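PDB 5Y15: dual specificity phosphatase 28 from Homo sapiens, which removes phosphate from a synthetic aryl phosphate in vitro but has almost no detectable activity on phosphotyrosine and less still on phosphothreonine. Local coordinates for residues A[46-55]-A[118-127]; A[136-147]-A[168-178]. The protein carries 2 engineered substitutions. One frame throughout, in Å; residues are numbered along the deposited sequence.

Contact 1. Residues A[46-55]-A[118-127]; sequences SLFLGSARAA and GACLVYSKNG. Engineered in segment 118-127: Ser124 (natural residue Cys). With PO4 (phosphate ion), chain C.
Phe48 and Leu121 sit side by side on two parallel strands, 47-50 and 119-123. The backbone ladder alternates in direction. Phe48 N donates to Cys120 O at 2.9 Å, and Val122 N donates to Phe48 O at 2.8 Å, nearly straight at 172°. Gly50 N to Val122 O and Ser124 N to Gly50 O carry the ladder on to the start of the phosphate-binding loop.

The tight part lies on the face of Phe48, Leu121 and Tyr123. Leu121 CD1 packs on Ala54 CB at 4.0 Å. Gly50 has no side chain, and Leu121 CD1 packs directly over its backbone, 4.0 Å from Gly50 N. Tyr123 CG stands between its backbone N and carbonyl carbon (chi1 73°). The ring rises from the sheet, and Ala55 CB lies over its face in a CH-pi contact, 4.1 Å from the centroid. The Tyr123 hydroxyl is hydrogen-bonded to Pro77 O.

The loop end is more open to solvent. Lys125 is exposed, and its CB points away from segment 46-55. The backbone there is still tied: Ala52 N reaches Lys125 O at 2.7 Å. Asn126 N donates to phosphate O4 at 2.7 Å. Ser124 is engineered and replaces the cysteine inferred to form the phosphocysteine intermediate. The loop is the P-loop of the protein-tyrosine phosphatases, and the backbone N atoms of Arg128, Ser129 and Arg130 also bind the phosphate.

On the other face, Leu47 and Val122 pack against Met110 of helix 100-115, and helix 130-142 also covers them. Strands 40-44 and 66-71 flank the pair within the mixed sheet.

Contact 2. Residues A[136-147]-A[168-178]; sequences TAYLMRHRGLSL and WSQLQKYEEAL
Leu147 CG is anti to its backbone N (chi1 174°), and the branched end enters a hole formed by Trp168, Leu171, Gln172 and Glu175. CD1 touches Trp168 CH2 at 3.8 Å, and CD2 lies over one face of the indole, toward its rim. Met140 is bent at its last torsion (chi3 -78°). Its CE turns onto Leu171 CD2 at 3.8 Å, while its CB meets Leu178 CD1. Leu171 is a knob in return, seated among Thr136, Ala137, Met140 and Leu147.

Glu175 reaches across with an extended chain. Its OE2 accepts from Leu147 N at 2.9 Å, with an N-H...O angle of 165°. The donor comes from above the carboxylate plane. Leu147 opens helix 147-157, so the negative charge probably suits the positive end of that helix. Ser146 is its N-cap, with a weak bond to Lys149 N.

On the other flank Ala137 CB packs on Tyr174 CE2 at 3.8 Å. The Tyr174 hydroxyl lies against Arg141 CB and CG. Both polar ends meet Glu104: Tyr174 OH by a hydrogen bond and Arg141 NE by a salt bridge.

The segments 136-142 and 168-178 of helices 130-142 and 165-179 run almost parallel, their axes 10.6 Å apart. This is knobs-into-holes packing within the helical layer that follows the P-loop in the dual-specificity phosphatase domain.

Contact 1 is the more buried and lies near the centre of the chain. Contact 2 is only partly buried and lies further out, among the C-terminal helices. Contact 1 joins two strands mainly by backbone hydrogen bonds and ends at a bound phosphate. Contact 2 joins helices by interlocking side chains, with a single hydrogen bond between its segments. Strand 119-123 and helix 130-142 follow each other in the chain, separated by the phosphate-binding loop. The two contacts also meet directly: Leu47 CD2 packs on Leu139 CD2 at 3.8 Å. Helix 130-142 therefore presents Leu139 to the sheet and Ala137, Met140 and Arg141 to helix 165-179.

Contact 1. Residues A[46-55]-A[118-127]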
loop_
_atom_site.group_PDB
_atom_site.type_symbol
_atom_site.label_atom_id
_atom_site.label_comp_id
_atom_site.label_asym_id
_atom_site.label_seq_id
_atom_site.Cartn_x
_atom_site.Cartn_y
_atom_site.Cartn_z
ATOM N N SER A 46 11.360 -12.956 2.138
ATOM C CA SER A 46 10.090 -12.389 1.706
ATOM C C SER A 46 10.214 -10.953 1.173
ATOM O O SER A 46 9.205 -10.265 1.013
ATOM C CB SER A 46 9.067 -12.463 2.843
ATOM O OG SER A 46 8.554 -13.785 2.959
ATOM N N LEU A 47 11.422 -10.518 0.824
ATOM C CA LEU A 47 11.697 -9.142 0.426
ATOM C C LEU A 47 12.616 -9.111 -0.789
ATOM O O LEU A 47 13.773 -9.534 -0.694
ATOM C CB LEU A 47 12.351 -8.389 1.586
ATOM C CG LEU A 47 12.832 -6.990 1.242
ATOM C CD1 LEU A 47 11.602 -6.068 1.067
ATOM C CD2 LEU A 47 13.823 -6.486 2.307
ATOM N N PHE A 48 12.120 -8.589 -1.919
ATOM C CA PHE A 48 12.895 -8.451 -3.151
ATOM C C PHE A 48 12.935 -7.002 -3.621
ATOM O O PHE A 48 11.951 -6.271 -3.504
ATOM C CB PHE A 48 12.313 -9.282 -4.290
ATOM C CG PHE A 48 12.200 -10.732 -3.979
ATOM C CD1 PHE A 48 11.106 -11.219 -3.275
ATOM C CD2 PHE A 48 13.199 -11.615 -4.369
ATOM C CE1 PHE A 48 10.993 -12.563 -2.988
ATOM C CE2 PHE A 48 13.095 -12.971 -4.082
ATOM C CZ PHE A 48 11.989 -13.444 -3.390
ATOM N N LEU A 49 14.062 -6.626 -4.217
ATOM C CA LEU A 49 14.297 -5.315 -4.786
ATOM C C LEU A 49 14.413 -5.473 -6.300
ATOM O O LEU A 49 14.902 -6.497 -6.787
ATOM C CB LEU A 49 15.582 -4.704 -4.214
ATOM C CG LEU A 49 15.993 -3.296 -4.643
ATOM C CD1 LEU A 49 16.846 -2.705 -3.580
ATOM C CD2 LEU A 49 16.730 -3.250 -5.982
ATOM N N GLY A 50 13.954 -4.472 -7.056
ATOM C CA GLY A 50 14.022 -4.600 -8.502
ATOM C C GLY A 50 14.077 -3.284 -9.252
ATOM O O GLY A 50 13.764 -2.214 -8.725
ATOM N N SER A 51 14.454 -3.386 -10.518
ATOM C CA SER A 51 14.498 -2.228 -11.400
ATOM C C SER A 51 13.256 -2.244 -12.266
ATOM O O SER A 51 12.366 -3.074 -12.075
ATOM C CB SER A 51 15.737 -2.236 -12.295
ATOM O OG SER A 51 15.747 -3.420 -13.072
ATOM N N ALA A 52 13.192 -1.297 -13.215
ATOM C CA ALA A 52 12.076 -1.184 -14.147
ATOM C C ALA A 52 11.684 -2.552 -14.681
ATOM O O ALA A 52 10.501 -2.832 -14.896
ATOM C CB ALA A 52 12.401 -0.233 -15.316
ATOM N N ARG A 53 12.674 -3.411 -14.915
ATOM C CA ARG A 53 12.375 -4.708 -15.497
ATOM C C ARG A 53 11.641 -5.630 -14.532
ATOM O O ARG A 53 10.987 -6.576 -14.986
ATOM C CB ARG A 53 13.686 -5.339 -15.965
ATOM C CG ARG A 53 14.544 -4.310 -16.733
ATOM C CD ARG A 53 13.955 -4.046 -18.117
ATOM N NE ARG A 53 14.680 -3.056 -18.923
ATOM C CZ ARG A 53 15.373 -3.323 -20.034
ATOM N NH1 ARG A 53 15.458 -4.565 -20.492
ATOM N NH2 ARG A 53 15.976 -2.342 -20.703
ATOM N N ALA A 54 11.672 -5.330 -13.224
ATOM C CA ALA A 54 11.114 -6.236 -12.217
ATOM C C ALA A 54 9.611 -6.429 -12.379
ATOM O O ALA A 54 9.117 -7.562 -12.349
ATOM C CB ALA A 54 11.420 -5.719 -10.812
ATOM N N ALA A 55 8.858 -5.336 -12.552
ATOM C CA ALA A 55 7.408 -5.473 -12.621
ATOM C C ALA A 55 6.970 -6.231 -13.863
ATOM O O ALA A 55 5.852 -6.761 -13.886
ATOM C CB ALA A 55 6.743 -4.100 -12.568
ATOM N N GLY A 118 3.114 -13.967 2.181
ATOM C CA GLY A 118 3.569 -13.603 0.869
ATOM C C GLY A 118 4.913 -12.914 0.919
ATOM O O GLY A 118 5.643 -12.978 1.915
ATOM N N ALA A 119 5.233 -12.231 -0.170
ATOM C CA ALA A 119 6.502 -11.542 -0.302
ATOM C C ALA A 119 6.262 -10.199 -0.965
ATOM O O ALA A 119 5.270 -10.001 -1.660
ATOM C CB ALA A 119 7.494 -12.366 -1.133
ATOM N N CYS A 120 7.194 -9.282 -0.777
ATOM C CA CYS A 120 7.072 -7.961 -1.361
ATOM C C CYS A 120 8.154 -7.782 -2.397
ATOM O O CYS A 120 9.283 -8.248 -2.227
ATOM C CB CYS A 120 7.234 -6.830 -0.342
ATOM S SG CYS A 120 6.131 -6.893 1.054
ATOM N N LEU A 121 7.799 -7.056 -3.450
ATOM C CA LEU A 121 8.759 -6.579 -4.424
ATOM C C LEU A 121 8.740 -5.065 -4.303
ATOM O O LEU A 121 7.680 -4.447 -4.424
ATOM C CB LEU A 121 8.387 -7.024 -5.843
ATOM C CG LEU A 121 9.002 -6.119 -6.897
ATOM C CD1 LEU A 121 10.502 -6.391 -6.978
ATOM C CD2 LEU A 121 8.304 -6.217 -8.272
ATOM N N VAL A 122 9.888 -4.480 -3.997
ATOM C CA VAL A 122 10.072 -3.035 -3.962
ATOM C C VAL A 122 10.872 -2.695 -5.204
ATOM O O VAL A 122 11.955 -3.254 -5.410
ATOM C CB VAL A 122 10.830 -2.579 -2.705
ATOM C CG1 VAL A 122 11.007 -1.087 -2.691
ATOM C CG2 VAL A 122 10.120 -3.030 -1.423
ATOM N N TYR A 123 10.361 -1.792 -6.041
ATOM C CA TYR A 123 11.105 -1.484 -7.250
ATOM C C TYR A 123 11.033 -0.008 -7.597
ATOM O O TYR A 123 10.077 0.694 -7.265
ATOM C CB TYR A 123 10.633 -2.331 -8.423
ATOM C CG TYR A 123 9.293 -1.971 -9.008
ATOM C CD1 TYR A 123 8.125 -2.484 -8.470
ATOM C CD2 TYR A 123 9.202 -1.162 -10.138
ATOM C CE1 TYR A 123 6.894 -2.171 -9.010
ATOM C CE2 TYR A 123 7.982 -0.850 -10.694
ATOM C CZ TYR A 123 6.825 -1.360 -10.126
ATOM O OH TYR A 123 5.592 -1.058 -10.674
ATOM N N SER A 124 12.077 0.444 -8.275
ATOM C CA SER A 124 12.159 1.791 -8.801
ATOM C C SER A 124 12.725 1.651 -10.202
ATOM O O SER A 124 12.995 0.539 -10.667
ATOM C CB SER A 124 13.007 2.710 -7.910
ATOM O OG SER A 124 14.344 2.240 -7.819
ATOM N N LYS A 125 12.834 2.764 -10.919
ATOM C CA LYS A 125 13.291 2.675 -12.304
ATOM C C LYS A 125 14.640 1.967 -12.393
ATOM O O LYS A 125 14.757 0.886 -12.981
ATOM C CB LYS A 125 13.360 4.064 -12.925
ATOM C CG LYS A 125 13.664 4.067 -14.421
ATOM C CD LYS A 125 13.889 5.506 -14.854
ATOM C CE LYS A 125 14.795 5.591 -16.057
ATOM N NZ LYS A 125 15.047 7.018 -16.341
ATOM N N ASN A 126 15.660 2.557 -11.773
ATOM C CA ASN A 126 17.015 2.021 -11.824
ATOM C C ASN A 126 17.268 0.910 -10.802
ATOM O O ASN A 126 18.285 0.212 -10.904
ATOM C CB ASN A 126 18.020 3.166 -11.674
ATOM C CG ASN A 126 17.891 4.206 -12.808
ATOM O OD1 ASN A 126 17.635 3.839 -13.948
ATOM N ND2 ASN A 126 18.073 5.487 -12.494
ATOM N N GLY A 127 16.411 0.752 -9.797
ATOM C CA GLY A 127 16.663 -0.253 -8.761
ATOM C C GLY A 127 17.904 0.062 -7.959
ATOM O O GLY A 127 18.661 -0.845 -7.588
HETATM P P PO4 C . 15.997 4.778 -8.774
HETATM O O1 PO4 C . 16.279 3.379 -8.240
HETATM O O2 PO4 C . 17.289 5.498 -9.101
HETATM O O3 PO4 C . 15.335 5.565 -7.683
HETATM O O4 PO4 C . 15.137 4.548 -10.008
#

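Contact 2. Residues A[136-147]-A[168-178]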
loop_
_atom_site.group_PDB
_atom_site.type_symbol
_atom_site.label_atom_id
_atom_site.label_comp_id
_atom_site.label_asym_id
_atom_site.label_seq_id
_atom_site.Cartn_x
_atom_site.Cartn_y
_atom_site.Cartn_z
ATOM N N THR A 136 15.646 -0.564 2.807
ATOM C CA THR A 136 16.406 -0.286 4.013
ATOM C C THR A 136 15.492 0.087 5.176
ATOM O O THR A 136 15.598 -0.471 6.288
ATOM C CB THR A 136 17.382 0.842 3.716
ATOM O OG1 THR A 136 18.192 0.455 2.608
ATOM C CG2 THR A 136 18.256 1.141 4.903
ATOM N N ALA A 137 14.583 1.035 4.938
ATOM C CA ALA A 137 13.661 1.451 5.989
ATOM C C ALA A 137 12.808 0.280 6.471
ATOM O O ALA A 137 12.464 0.190 7.661
ATOM C CB ALA A 137 12.802 2.621 5.492
ATOM N N TYR A 138 12.420 -0.608 5.562
ATOM C CA TYR A 138 11.616 -1.744 5.981
ATOM C C TYR A 138 12.411 -2.635 6.927
ATOM O O TYR A 138 11.891 -3.089 7.957
ATOM C CB TYR A 138 11.112 -2.545 4.775
ATOM C CG TYR A 138 10.445 -3.833 5.209
ATOM C CD1 TYR A 138 9.132 -3.838 5.662
ATOM C CD2 TYR A 138 11.153 -5.030 5.245
ATOM C CE1 TYR A 138 8.526 -5.004 6.087
ATOM C CE2 TYR A 138 10.556 -6.209 5.696
ATOM C CZ TYR A 138 9.252 -6.185 6.119
ATOM O OH TYR A 138 8.664 -7.350 6.550
ATOM N N LEU A 139 13.680 -2.889 6.597
ATOM C CA LEU A 139 14.488 -3.731 7.466
ATOM C C LEU A 139 14.697 -3.085 8.830
ATOM O O LEU A 139 14.716 -3.778 9.855
ATOM C CB LEU A 139 15.823 -4.042 6.801
ATOM C CG LEU A 139 15.669 -4.877 5.532
ATOM C CD1 LEU A 139 17.033 -5.045 4.900
ATOM C CD2 LEU A 139 15.072 -6.237 5.895
ATOM N N MET A 140 14.832 -1.759 8.869
ATOM C CA MET A 140 14.995 -1.098 10.158
ATOM C C MET A 140 13.721 -1.164 10.987
ATOM O O MET A 140 13.775 -1.394 12.200
ATOM C CB MET A 140 15.365 0.369 9.960
ATOM C CG MET A 140 16.832 0.658 9.800
ATOM S SD MET A 140 17.014 2.435 9.524
ATOM C CE MET A 140 16.554 2.478 7.887
ATOM N N ARG A 141 12.573 -0.927 10.352
ATOM C CA ARG A 141 11.313 -0.735 11.063
ATOM C C ARG A 141 10.691 -2.053 11.523
ATOM O O ARG A 141 10.087 -2.103 12.602
ATOM C CB ARG A 141 10.348 0.054 10.181
ATOM C CG ARG A 141 8.920 0.137 10.680
ATOM C CD ARG A 141 8.830 0.860 12.028
ATOM N NE ARG A 141 7.442 0.986 12.468
ATOM C CZ ARG A 141 6.827 0.099 13.250
ATOM N NH1 ARG A 141 7.476 -0.975 13.685
ATOM N NH2 ARG A 141 5.560 0.286 13.598
ATOM N N HIS A 142 10.801 -3.127 10.728
ATOM C CA HIS A 142 10.102 -4.368 11.050
ATOM C C HIS A 142 10.996 -5.588 11.228
ATOM O O HIS A 142 10.491 -6.654 11.607
ATOM C CB HIS A 142 9.025 -4.668 10.002
ATOM C CG HIS A 142 7.857 -3.741 10.078
ATOM N ND1 HIS A 142 7.568 -2.814 9.098
ATOM C CD2 HIS A 142 6.916 -3.578 11.039
ATOM C CE1 HIS A 142 6.485 -2.135 9.441
ATOM N NE2 HIS A 142 6.071 -2.581 10.616
ATOM N N ARG A 143 12.296 -5.469 10.978
ATOM C CA ARG A 143 13.227 -6.533 11.304
ATOM C C ARG A 143 14.266 -6.023 12.294
ATOM O O ARG A 143 15.299 -6.654 12.488
ATOM C CB ARG A 143 13.897 -7.068 10.041
ATOM C CG ARG A 143 12.938 -7.398 8.904
ATOM C CD ARG A 143 12.372 -8.779 9.003
ATOM N NE ARG A 143 11.358 -9.000 7.976
ATOM C CZ ARG A 143 11.612 -9.504 6.769
ATOM N NH1 ARG A 143 12.853 -9.852 6.440
ATOM N NH2 ARG A 143 10.627 -9.664 5.890
ATOM N N GLY A 144 13.959 -4.916 12.962
ATOM C CA GLY A 144 14.804 -4.380 14.025
ATOM C C GLY A 144 16.265 -4.212 13.686
ATOM O O GLY A 144 17.115 -4.299 14.585
ATOM N N LEU A 145 16.587 -3.843 12.446
ATOM C CA LEU A 145 17.987 -3.624 12.133
ATOM C C LEU A 145 18.369 -2.162 12.273
ATOM O O LEU A 145 17.554 -1.257 12.117
ATOM C CB LEU A 145 18.349 -4.094 10.722
ATOM C CG LEU A 145 18.392 -5.586 10.380
ATOM C CD1 LEU A 145 17.033 -6.112 10.153
ATOM C CD2 LEU A 145 19.222 -5.823 9.134
ATOM N N SER A 146 19.645 -1.939 12.545
ATOM C CA SER A 146 20.135 -0.580 12.495
ATOM C C SER A 146 20.234 -0.145 11.039
ATOM O O SER A 146 20.140 -0.956 10.121
ATOM C CB SER A 146 21.488 -0.477 13.195
ATOM O OG SER A 146 22.472 -1.226 12.498
ATOM N N LEU A 147 20.398 1.159 10.831
ATOM C CA LEU A 147 20.597 1.668 9.483
ATOM C C LEU A 147 21.828 1.041 8.829
ATOM O O LEU A 147 21.801 0.677 7.641
ATOM C CB LEU A 147 20.720 3.190 9.530
ATOM C CG LEU A 147 21.081 3.906 8.235
ATOM C CD1 LEU A 147 20.137 3.479 7.144
ATOM C CD2 LEU A 147 21.040 5.414 8.438
ATOM N N TRP A 168 19.231 9.388 1.934
ATOM C CA TRP A 168 20.074 8.910 3.027
ATOM C C TRP A 168 19.874 9.745 4.274
ATOM O O TRP A 168 19.832 9.211 5.394
ATOM C CB TRP A 168 21.559 8.937 2.653
ATOM C CG TRP A 168 22.368 8.212 3.687
ATOM C CD1 TRP A 168 23.149 8.767 4.659
ATOM C CD2 TRP A 168 22.437 6.798 3.877
ATOM N NE1 TRP A 168 23.710 7.786 5.428
ATOM C CE2 TRP A 168 23.294 6.566 4.961
ATOM C CE3 TRP A 168 21.870 5.703 3.215
ATOM C CZ2 TRP A 168 23.594 5.280 5.410
ATOM C CZ3 TRP A 168 22.159 4.433 3.670
ATOM C CH2 TRP A 168 23.014 4.232 4.747
ATOM N N SER A 169 19.731 11.061 4.096
ATOM C CA SER A 169 19.498 11.931 5.241
ATOM C C SER A 169 18.201 11.550 5.928
ATOM O O SER A 169 18.138 11.413 7.163
ATOM C CB SER A 169 19.449 13.385 4.769
ATOM O OG SER A 169 19.212 14.259 5.855
ATOM N N GLN A 170 17.173 11.306 5.126
ATOM C CA GLN A 170 15.893 10.914 5.695
ATOM C C GLN A 170 15.975 9.555 6.390
ATOM O O GLN A 170 15.297 9.349 7.402
ATOM C CB GLN A 170 14.854 10.941 4.592
ATOM C CG GLN A 170 14.548 12.377 4.114
ATOM C CD GLN A 170 13.952 12.370 2.742
ATOM O OE1 GLN A 170 12.978 11.657 2.484
ATOM N NE2 GLN A 170 14.532 13.166 1.837
ATOM N N LEU A 171 16.823 8.637 5.900
ATOM C CA LEU A 171 17.020 7.355 6.583
ATOM C C LEU A 171 17.704 7.545 7.933
ATOM O O LEU A 171 17.365 6.870 8.911
ATOM C CB LEU A 171 17.843 6.423 5.698
ATOM C CG LEU A 171 17.036 5.852 4.534
ATOM C CD1 LEU A 171 17.949 5.221 3.495
ATOM C CD2 LEU A 171 16.001 4.857 5.002
ATOM N N GLN A 172 18.672 8.460 8.006
ATOM C CA GLN A 172 19.331 8.731 9.276
ATOM C C GLN A 172 18.335 9.282 10.288
ATOM O O GLN A 172 18.307 8.850 11.451
ATOM C CB GLN A 172 20.456 9.739 9.046
ATOM C CG GLN A 172 21.722 9.153 8.427
ATOM C CD GLN A 172 22.811 10.196 8.233
ATOM O OE1 GLN A 172 22.528 11.392 8.132
ATOM N NE2 GLN A 172 24.057 9.744 8.129
ATOM N N LYS A 173 17.464 10.192 9.840
ATOM C CA LYS A 173 16.448 10.740 10.731
ATOM C C LYS A 173 15.432 9.676 11.125
ATOM O O LYS A 173 14.964 9.648 12.267
ATOM C CB LYS A 173 15.754 11.922 10.048
ATOM C CG LYS A 173 14.678 12.615 10.882
ATOM C CD LYS A 173 15.238 13.076 12.245
ATOM C CE LYS A 173 14.992 14.563 12.514
ATOM N NZ LYS A 173 13.635 15.004 12.061
ATOM N N TYR A 174 15.080 8.790 10.192
ATOM C CA TYR A 174 14.153 7.707 10.496
ATOM C C TYR A 174 14.738 6.782 11.550
ATOM O O TYR A 174 14.022 6.310 12.443
ATOM C CB TYR A 174 13.851 6.929 9.226
ATOM C CG TYR A 174 12.696 5.956 9.287
ATOM C CD1 TYR A 174 11.414 6.382 9.608
ATOM C CD2 TYR A 174 12.875 4.624 8.955
ATOM C CE1 TYR A 174 10.340 5.500 9.609
ATOM C CE2 TYR A 174 11.812 3.740 8.948
ATOM C CZ TYR A 174 10.552 4.177 9.292
ATOM O OH TYR A 174 9.496 3.295 9.281
ATOM N N GLU A 175 16.046 6.523 11.474
ATOM C CA GLU A 175 16.675 5.692 12.487
ATOM C C GLU A 175 16.597 6.359 13.848
ATOM O O GLU A 175 16.140 5.749 14.823
ATOM C CB GLU A 175 18.123 5.402 12.113
ATOM C CG GLU A 175 18.747 4.275 12.956
ATOM C CD GLU A 175 20.244 4.215 12.808
ATOM O OE1 GLU A 175 20.866 5.268 12.550
ATOM O OE2 GLU A 175 20.798 3.103 12.898
ATOM N N GLU A 176 16.940 7.648 13.920
ATOM C CA GLU A 176 16.912 8.262 15.242
ATOM C C GLU A 176 15.483 8.396 15.761
ATOM O O GLU A 176 15.259 8.382 16.979
ATOM C CB GLU A 176 17.649 9.604 15.222
ATOM C CG GLU A 176 16.845 10.808 14.777
ATOM C CD GLU A 176 17.680 12.094 14.781
ATOM O OE1 GLU A 176 18.148 12.508 15.869
ATOM O OE2 GLU A 176 17.879 12.683 13.690
ATOM N N ALA A 177 14.499 8.467 14.864
ATOM C CA ALA A 177 13.110 8.403 15.305
ATOM C C ALA A 177 12.767 7.021 15.851
ATOM O O ALA A 177 12.046 6.902 16.846
ATOM C CB ALA A 177 12.174 8.776 14.159
ATOM N N LEU A 178 13.268 5.963 15.213
ATOM C CA LEU A 178 12.955 4.612 15.670
ATOM C C LEU A 178 13.582 4.300 17.022
ATOM O O LEU A 178 13.043 3.480 17.770
ATOM C CB LEU A 178 13.395 3.583 14.635
ATOM C CG LEU A 178 12.616 3.659 13.333
ATOM C CD1 LEU A 178 13.211 2.693 12.311
ATOM C CD2 LEU A 178 11.133 3.385 13.573
#